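Esterase (Alcaligenes sp., PDB 1QLW) probably hydrolyses carboxylic esters, as a bacterial esterase built on the alpha/beta-hydrolase fold. Local coordinates at residues A[270-273]-A[274-278]. Residues are numbered along the deposited sequence; the frame is centred on the assembly and turned at random.
Sequences HAFI and DALNA
Phe-272 and Leu-276, one turn apart, meet on the inner side of the amphipathic helix 263-278, a local i to i+4 contact near the helix's C-terminal end. CZ of the phenylalanine ring lies 4.2 Å from Leu-276 CD2, the methyl approaching obliquely. The phenylalanine's chi1 of 164° swings its ring forward along the helix, while the leucine's chi2 of 63° turns CD2 back toward the preceding turn. Beneath them the backbone is regular, Leu-276 N donating to Phe-272 O at 2.8 Å. Helix 263-278 is the crossover of a beta-alpha-beta unit, linking the parallel strands 248-252 and 283-287 of the central alpha/beta-hydrolase sheet. Large apolar residues therefore suit this side: Phe-272, Ile-273 and Leu-276 all touch Val-248, and Phe-213 meets the phenylalanine ring edge-to-face. Asn-277, whose N donates to Ile-273 O at 2.9 Å, runs alongside that isoleucine, both directed to the same flank of the helix, with CG2 of Ile-273 3.8 Å from ND2 of Asn-277. The short amide can follow this flank while its OD1 accepts from Gly-283 N, tying the helix end to the start of strand 283-287. On the exposed side, polar residues fit: a water lying in the plane of the His-270 ring, 2.7 Å from ND1, donates to Asp-274 OD1 at 2.8 Å, bridging two side chains that do not touch directly.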
loop_
_atom_site.group_PDB
_atom_site.type_symbol
_atom_site.label_atom_id
_atom_site.label_comp_id
_atom_site.label_asym_id
_atom_site.label_seq_id
_atom_site.Cartn_x
_atom_site.Cartn_y
_atom_site.Cartn_z
ATOM N N HIS A 270 20.168 3.420 -25.683
ATOM C CA HIS A 270 20.284 3.282 -27.138
ATOM C C HIS A 270 21.214 2.128 -27.502
ATOM O O HIS A 270 20.931 1.397 -28.451
ATOM C CB HIS A 270 20.846 4.547 -27.780
ATOM C CG HIS A 270 19.824 5.606 -28.009
ATOM N ND1 HIS A 270 18.771 5.466 -28.887
ATOM C CD2 HIS A 270 19.742 6.863 -27.492
ATOM C CE1 HIS A 270 18.095 6.601 -28.926
ATOM N NE2 HIS A 270 18.653 7.458 -28.076
ATOM N N ALA A 271 22.328 1.979 -26.799
ATOM C CA ALA A 271 23.270 0.904 -27.144
ATOM C C ALA A 271 22.548 -0.436 -27.013
ATOM O O ALA A 271 22.743 -1.329 -27.828
ATOM C CB ALA A 271 24.509 0.988 -26.304
ATOM N N PHE A 272 21.765 -0.596 -25.951
ATOM C CA PHE A 272 20.975 -1.800 -25.746
ATOM C C PHE A 272 19.983 -2.024 -26.865
ATOM O O PHE A 272 19.941 -3.112 -27.436
ATOM C CB PHE A 272 20.254 -1.694 -24.384
ATOM C CG PHE A 272 19.127 -2.663 -24.218
ATOM C CD1 PHE A 272 19.323 -4.024 -24.288
ATOM C CD2 PHE A 272 17.860 -2.120 -24.016
ATOM C CE1 PHE A 272 18.217 -4.864 -24.143
ATOM C CE2 PHE A 272 16.776 -2.956 -23.850
ATOM C CZ PHE A 272 16.969 -4.312 -23.941
ATOM N N ILE A 273 19.161 -1.029 -27.148
ATOM C CA ILE A 273 18.124 -1.184 -28.168
ATOM C C ILE A 273 18.736 -1.496 -29.516
ATOM O O ILE A 273 18.243 -2.372 -30.237
ATOM C CB ILE A 273 17.260 0.078 -28.205
ATOM C CG1 ILE A 273 16.412 0.218 -26.925
ATOM C CG2 ILE A 273 16.373 0.100 -29.447
ATOM C CD1 ILE A 273 15.357 -0.858 -26.743
ATOM N N ASP A 274 19.792 -0.788 -29.889
ATOM C CA ASP A 274 20.440 -1.065 -31.167
ATOM C C ASP A 274 20.988 -2.473 -31.219
ATOM O O ASP A 274 20.865 -3.149 -32.246
ATOM C CB ASP A 274 21.558 -0.040 -31.400
ATOM C CG ASP A 274 21.027 1.357 -31.628
ATOM O OD1 ASP A 274 19.819 1.555 -31.879
ATOM O OD2 ASP A 274 21.870 2.276 -31.567
ATOM N N ALA A 275 21.626 -2.928 -30.143
ATOM C CA ALA A 275 22.124 -4.298 -30.074
ATOM C C ALA A 275 20.993 -5.309 -30.187
ATOM O O ALA A 275 21.143 -6.337 -30.853
ATOM C CB ALA A 275 22.911 -4.533 -28.798
ATOM N N LEU A 276 19.868 -5.023 -29.544
ATOM C CA LEU A 276 18.716 -5.908 -29.589
ATOM C C LEU A 276 18.195 -6.044 -31.013
ATOM O O LEU A 276 17.940 -7.153 -31.502
ATOM C CB LEU A 276 17.640 -5.363 -28.655
ATOM C CG LEU A 276 16.359 -6.190 -28.570
ATOM C CD1 LEU A 276 16.623 -7.579 -28.015
ATOM C CD2 LEU A 276 15.343 -5.453 -27.695
ATOM N N ASN A 277 18.045 -4.909 -31.715
ATOM C CA ASN A 277 17.591 -4.972 -33.101
ATOM C C ASN A 277 18.597 -5.684 -33.993
ATOM O O ASN A 277 18.205 -6.478 -34.856
ATOM C CB ASN A 277 17.291 -3.572 -33.620
ATOM C CG ASN A 277 16.036 -3.003 -32.980
ATOM O OD1 ASN A 277 15.088 -3.744 -32.720
ATOM N ND2 ASN A 277 16.047 -1.706 -32.735
ATOM N N ALA A 278 19.892 -5.443 -33.761
ATOM C CA ALA A 278 20.906 -6.092 -34.598
ATOM C C ALA A 278 20.920 -7.597 -34.415
ATOM O O ALA A 278 21.264 -8.324 -35.355
ATOM C CB ALA A 278 22.273 -5.500 -34.301
HETATM O O HOH W 1 18.175 3.199 -30.281
#